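Local coordinates for protein 2'-5' RNA Ligase (PDB 1IUH) that belongs to the LigT-like phosphoesterases of the 2H clan, a family of small two-lobed proteins built around antiparallel beta-sheet, at residues A68-R73 with E96-L101; A72-T77 with V146-E151. All coordinates share one frame; numbering follows the deposited sequence.

In the fold
Both contacts start from strand 70-80, and their segments overlap at Ala72 and Arg73, though of these two Ala72 alone touches the helix in contact 1. Contact 1 is mostly buried and largely apolar, ring on ring and ring on helix backbone: one face of the strand's beginning meets the first turns of helix 96-113, with no hydrogen bond between the segments. Contact 2 lies nearer the surface and uses the strand's edge, where backbone bonds, one of them weak, a bond to a threonine hydroxyl and a long salt bridge join it to the start of strand 150-164 and the loop before it. One holds a helix against the sheet, the other joins two neighbouring strands within it.

Contact 1 of 2, residues A68-R73 with E96-L101; sequences APFRAR and EGFLRL
A helix-on-sheet packing contact, aromatic and mostly buried, sets the start of strand 70-80 against the first turns of helix 96-113. Phe70 lays one ring face over the helix backbone: Gly97 CA lies 3.5 Å from the ring centroid and only 6° off the normal, a CH-pi contact. With no side chain at Gly97, the ring can lie directly on the helix backbone, Phe70 CZ coming 3.5 Å from Gly97 C. The far edge of the same ring points at the face of Phe98 in a T-shaped pair, planes 85° apart and centroids separated by 5.3 Å, with Phe70 CZ 3.7 Å from Phe98 CD2. Leu101 CD1 reaches the edge of the Phe70 ring near its plane, 4.0 Å from CE2. Ala72, two residues along the strand, puts CB 3.4 Å from Phe98 CZ. Helix and strand segments run at 112° to one another, their axes 8.6 Å apart. Around them, Phe70 and Ala72 also touch Val154 of strand 150-164, Phe98 packs on Leu40 and Leu42 of strand 39-47, and Arg100 forms a salt bridge to Glu67, just after helix 53-66.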
loop_
_atom_site.group_PDB
_atom_site.type_symbol
_atom_site.label_atom_id
_atom_site.label_comp_id
_atom_site.label_asym_id
_atom_site.label_seq_id
_atom_site.Cartn_x
_atom_site.Cartn_y
_atom_site.Cartn_z
ATOM N N ALA A 68 -2.571 -17.477 -5.987
ATOM C CA ALA A 68 -3.907 -17.297 -6.550
ATOM C C ALA A 68 -4.653 -16.000 -6.080
ATOM O O ALA A 68 -4.331 -15.413 -5.085
ATOM C CB ALA A 68 -4.745 -18.514 -6.191
ATOM N N PRO A 69 -5.637 -15.538 -6.866
ATOM C CA PRO A 69 -6.433 -14.355 -6.519
ATOM C C PRO A 69 -7.035 -14.744 -5.174
ATOM O O PRO A 69 -7.332 -15.881 -4.952
ATOM C CB PRO A 69 -7.481 -14.333 -7.622
ATOM C CG PRO A 69 -6.638 -14.779 -8.829
ATOM C CD PRO A 69 -5.876 -15.936 -8.271
ATOM N N PHE A 70 -7.188 -13.811 -4.256
ATOM C CA PHE A 70 -7.739 -14.148 -2.942
ATOM C C PHE A 70 -8.711 -13.025 -2.522
ATOM O O PHE A 70 -8.607 -11.924 -3.053
ATOM C CB PHE A 70 -6.586 -14.271 -1.948
ATOM C CG PHE A 70 -5.729 -13.027 -1.847
ATOM C CD1 PHE A 70 -6.111 -11.981 -1.023
ATOM C CD2 PHE A 70 -4.495 -12.924 -2.580
ATOM C CE1 PHE A 70 -5.279 -10.816 -0.891
ATOM C CE2 PHE A 70 -3.649 -11.769 -2.463
ATOM C CZ PHE A 70 -4.060 -10.701 -1.590
ATOM N N ARG A 71 -9.635 -13.291 -1.595
ATOM C CA ARG A 71 -10.560 -12.245 -1.153
ATOM C C ARG A 71 -9.995 -11.464 0.020
ATOM O O ARG A 71 -9.372 -12.054 0.917
ATOM C CB ARG A 71 -11.889 -12.837 -0.703
ATOM C CG ARG A 71 -12.970 -12.880 -1.772
ATOM C CD ARG A 71 -13.032 -14.194 -2.543
ATOM N NE ARG A 71 -14.061 -15.137 -2.106
ATOM C CZ ARG A 71 -14.008 -15.809 -0.967
ATOM N NH1 ARG A 71 -12.989 -15.637 -0.152
ATOM N NH2 ARG A 71 -14.962 -16.662 -0.651
ATOM N N ALA A 72 -10.177 -10.137 -0.001
ATOM C CA ALA A 72 -9.751 -9.272 1.093
ATOM C C ALA A 72 -11.055 -8.637 1.602
ATOM O O ALA A 72 -12.084 -8.568 0.881
ATOM C CB ALA A 72 -8.823 -8.181 0.619
ATOM N N ARG A 73 -10.986 -8.173 2.847
ATOM C CA ARG A 73 -12.083 -7.534 3.531
ATOM C C ARG A 73 -11.512 -6.215 4.062
ATOM O O ARG A 73 -10.381 -6.138 4.549
ATOM C CB ARG A 73 -12.534 -8.451 4.643
ATOM C CG ARG A 73 -13.567 -7.910 5.531
ATOM C CD ARG A 73 -14.695 -8.939 5.746
ATOM N NE ARG A 73 -16.014 -8.370 5.401
ATOM C CZ ARG A 73 -16.998 -9.070 4.832
ATOM N NH1 ARG A 73 -16.812 -10.366 4.561
ATOM N NH2 ARG A 73 -18.141 -8.470 4.475
ATOM N N GLU A 96 -4.889 -13.249 4.465
ATOM C CA GLU A 96 -3.648 -14.014 4.445
ATOM C C GLU A 96 -2.784 -13.653 3.208
ATOM O O GLU A 96 -1.534 -13.537 3.282
ATOM C CB GLU A 96 -3.997 -15.478 4.339
ATOM C CG GLU A 96 -3.663 -16.244 5.576
ATOM C CD GLU A 96 -2.195 -16.188 5.900
ATOM O OE1 GLU A 96 -1.828 -15.489 6.897
ATOM O OE2 GLU A 96 -1.423 -16.841 5.140
ATOM N N GLY A 97 -3.493 -13.522 2.082
ATOM C CA GLY A 97 -2.886 -13.212 0.809
ATOM C C GLY A 97 -1.975 -12.000 0.834
ATOM O O GLY A 97 -0.925 -12.063 0.170
ATOM N N PHE A 98 -2.355 -10.926 1.554
ATOM C CA PHE A 98 -1.492 -9.760 1.625
ATOM C C PHE A 98 -0.219 -10.145 2.320
ATOM O O PHE A 98 0.868 -9.745 1.899
ATOM C CB PHE A 98 -2.093 -8.585 2.414
ATOM C CG PHE A 98 -3.311 -7.999 1.801
ATOM C CD1 PHE A 98 -4.461 -7.804 2.584
ATOM C CD2 PHE A 98 -3.342 -7.666 0.418
ATOM C CE1 PHE A 98 -5.638 -7.281 2.001
ATOM C CE2 PHE A 98 -4.522 -7.143 -0.181
ATOM C CZ PHE A 98 -5.682 -6.945 0.614
ATOM N N LEU A 99 -0.342 -10.917 3.390
ATOM C CA LEU A 99 0.847 -11.283 4.140
ATOM C C LEU A 99 1.699 -12.194 3.291
ATOM O O LEU A 99 2.903 -12.016 3.257
ATOM C CB LEU A 99 0.500 -11.961 5.477
ATOM C CG LEU A 99 -0.383 -11.381 6.628
ATOM C CD1 LEU A 99 -0.643 -9.873 6.538
ATOM C CD2 LEU A 99 -1.730 -12.110 6.640
ATOM N N ARG A 100 1.092 -13.149 2.590
ATOM C CA ARG A 100 1.873 -14.061 1.719
ATOM C C ARG A 100 2.637 -13.269 0.611
ATOM O O ARG A 100 3.847 -13.459 0.389
ATOM C CB ARG A 100 0.984 -15.173 1.099
ATOM C CG ARG A 100 0.440 -16.203 2.104
ATOM C CD ARG A 100 -0.551 -17.170 1.475
ATOM N NE ARG A 100 0.052 -18.042 0.468
ATOM C CZ ARG A 100 0.825 -19.121 0.717
ATOM N NH1 ARG A 100 1.101 -19.524 1.954
ATOM N NH2 ARG A 100 1.402 -19.777 -0.280
ATOM N N LEU A 101 1.971 -12.349 -0.058
ATOM C CA LEU A 101 2.721 -11.563 -1.048
ATOM C C LEU A 101 3.821 -10.698 -0.387
ATOM O O LEU A 101 4.911 -10.544 -0.919
ATOM C CB LEU A 101 1.782 -10.666 -1.874
ATOM C CG LEU A 101 0.812 -11.418 -2.789
ATOM C CD1 LEU A 101 -0.102 -10.385 -3.516
ATOM C CD2 LEU A 101 1.590 -12.295 -3.766
#

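Contact 2 of 2, residues A72-T77 with V146-E151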
loop_
_atom_site.group_PDB
_atom_site.type_symbol
_atom_site.label_atom_id
_atom_site.label_comp_id
_atom_site.label_asym_id
_atom_site.label_seq_id
_atom_site.Cartn_x
_atom_site.Cartn_y
_atom_site.Cartn_z
ATOM N N ALA A 72 -10.177 -10.137 -0.001
ATOM C CA ALA A 72 -9.751 -9.272 1.093
ATOM C C ALA A 72 -11.055 -8.637 1.602
ATOM O O ALA A 72 -12.084 -8.568 0.881
ATOM C CB ALA A 72 -8.823 -8.181 0.619
ATOM N N ARG A 73 -10.986 -8.173 2.847
ATOM C CA ARG A 73 -12.083 -7.534 3.531
ATOM C C ARG A 73 -11.512 -6.215 4.062
ATOM O O ARG A 73 -10.381 -6.138 4.549
ATOM C CB ARG A 73 -12.534 -8.451 4.643
ATOM C CG ARG A 73 -13.567 -7.910 5.531
ATOM C CD ARG A 73 -14.695 -8.939 5.746
ATOM N NE ARG A 73 -16.014 -8.370 5.401
ATOM C CZ ARG A 73 -16.998 -9.070 4.832
ATOM N NH1 ARG A 73 -16.812 -10.366 4.561
ATOM N NH2 ARG A 73 -18.141 -8.470 4.475
ATOM N N LEU A 74 -12.290 -5.161 3.884
ATOM C CA LEU A 74 -11.941 -3.831 4.361
ATOM C C LEU A 74 -12.547 -3.888 5.758
ATOM O O LEU A 74 -13.656 -4.379 5.928
ATOM C CB LEU A 74 -12.630 -2.801 3.480
ATOM C CG LEU A 74 -11.954 -1.467 3.236
ATOM C CD1 LEU A 74 -10.543 -1.668 2.843
ATOM C CD2 LEU A 74 -12.694 -0.753 2.160
ATOM N N ARG A 75 -11.837 -3.433 6.775
ATOM C CA ARG A 75 -12.420 -3.587 8.092
ATOM C C ARG A 75 -11.998 -2.555 9.142
ATOM O O ARG A 75 -11.009 -2.760 9.832
ATOM C CB ARG A 75 -12.074 -5.011 8.542
ATOM C CG ARG A 75 -12.896 -5.549 9.667
ATOM C CD ARG A 75 -12.703 -7.055 9.793
ATOM N NE ARG A 75 -13.272 -7.533 11.057
ATOM C CZ ARG A 75 -12.665 -7.433 12.238
ATOM N NH1 ARG A 75 -11.453 -6.890 12.326
ATOM N NH2 ARG A 75 -13.299 -7.838 13.337
ATOM N N GLY A 76 -12.723 -1.449 9.277
ATOM C CA GLY A 76 -12.332 -0.456 10.285
ATOM C C GLY A 76 -11.211 0.485 9.908
ATOM O O GLY A 76 -10.494 0.234 8.939
ATOM N N THR A 77 -11.057 1.574 10.659
ATOM C CA THR A 77 -10.015 2.591 10.389
ATOM C C THR A 77 -9.042 2.698 11.555
ATOM O O THR A 77 -9.279 2.096 12.584
ATOM C CB THR A 77 -10.612 3.967 10.281
ATOM O OG1 THR A 77 -11.557 4.095 11.343
ATOM C CG2 THR A 77 -11.253 4.220 8.962
ATOM N N VAL A 146 -14.432 4.296 11.352
ATOM C CA VAL A 146 -15.334 4.041 10.229
ATOM C C VAL A 146 -15.293 2.525 9.960
ATOM O O VAL A 146 -14.231 1.999 9.568
ATOM C CB VAL A 146 -14.915 4.752 8.904
ATOM C CG1 VAL A 146 -15.775 4.224 7.755
ATOM C CG2 VAL A 146 -15.112 6.239 8.997
ATOM N N LEU A 147 -16.414 1.829 10.190
ATOM C CA LEU A 147 -16.476 0.384 9.933
ATOM C C LEU A 147 -16.856 0.159 8.510
ATOM O O LEU A 147 -17.731 0.854 7.987
ATOM C CB LEU A 147 -17.493 -0.287 10.819
ATOM C CG LEU A 147 -17.128 0.008 12.265
ATOM C CD1 LEU A 147 -17.918 -0.958 13.185
ATOM C CD2 LEU A 147 -15.593 -0.172 12.463
ATOM N N PHE A 148 -16.221 -0.810 7.864
ATOM C CA PHE A 148 -16.540 -1.038 6.458
ATOM C C PHE A 148 -17.297 -2.323 6.091
ATOM O O PHE A 148 -18.334 -2.258 5.394
ATOM C CB PHE A 148 -15.271 -0.996 5.622
ATOM C CG PHE A 148 -14.526 0.298 5.704
ATOM C CD1 PHE A 148 -13.493 0.459 6.607
ATOM C CD2 PHE A 148 -14.801 1.337 4.803
ATOM C CE1 PHE A 148 -12.724 1.642 6.613
ATOM C CE2 PHE A 148 -14.031 2.516 4.806
ATOM C CZ PHE A 148 -12.985 2.659 5.720
ATOM N N GLY A 149 -16.744 -3.469 6.534
ATOM C CA GLY A 149 -17.301 -4.780 6.229
ATOM C C GLY A 149 -17.552 -4.875 4.741
ATOM O O GLY A 149 -18.692 -4.938 4.288
ATOM N N LEU A 150 -16.496 -4.845 3.949
ATOM C CA LEU A 150 -16.657 -4.921 2.507
ATOM C C LEU A 150 -15.609 -5.900 1.946
ATOM O O LEU A 150 -14.423 -5.664 2.097
ATOM C CB LEU A 150 -16.485 -3.536 1.886
ATOM C CG LEU A 150 -16.189 -3.533 0.376
ATOM C CD1 LEU A 150 -17.319 -4.255 -0.369
ATOM C CD2 LEU A 150 -15.991 -2.117 -0.158
ATOM N N GLU A 151 -16.058 -6.968 1.279
ATOM C CA GLU A 151 -15.157 -7.979 0.721
ATOM C C GLU A 151 -14.939 -7.690 -0.749
ATOM O O GLU A 151 -15.806 -7.202 -1.427
ATOM C CB GLU A 151 -15.736 -9.411 0.894
ATOM C CG GLU A 151 -14.703 -10.537 0.717
ATOM C CD GLU A 151 -15.276 -12.006 0.720
ATOM O OE1 GLU A 151 -15.777 -12.514 1.747
ATOM O OE2 GLU A 151 -15.214 -12.668 -0.335
#
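Phe148 lies with one ring face against the side chain of Leu74, whose CG stands 4.2 Å from the ring centroid in a CH-pi contact; Val146 CG1 covers the opposite face, toward the rim. The ring edge meets the backbone of strand 70-80, CD1 coming 3.4 Å from Gly76 N, while CE1 lies 3.8 Å from Thr77 CG2. Gly76 adopts backbone angles at which a CB would crowd the preceding carbonyl oxygen. At this end Val146 N donates to Thr77 OG1 at 2.9 Å, nearly straight at 164°; chi1 of 44° places that oxygen between the threonine's backbone N and carbonyl carbon. The segments run antiparallel, and Gly149 and Leu150 together face Leu74 in a G1 beta bulge, Gly149 taking the positive phi. Leu74 and Leu150 form a hydrogen-bonded pair: Leu74 N gives Leu150 O a 2.8 Å bond, whereas the return bond from Leu150 N to Leu74 O is weak. Next comes the non-hydrogen-bonded pair Arg73 and Glu151, where Glu151 CA makes a CA-H...O contact of 3.1 Å with Ala72 O. The Arg73 and Glu151 side chains cross at about a right angle, Glu151 CB over one guanidinium face, and a long salt bridge spans 3.7 Å between Arg73 NH1 and Glu151 OE1. On the sheet face of Leu74 and Leu150, helix 11-21 packs through Val13, Ala16 and Leu17.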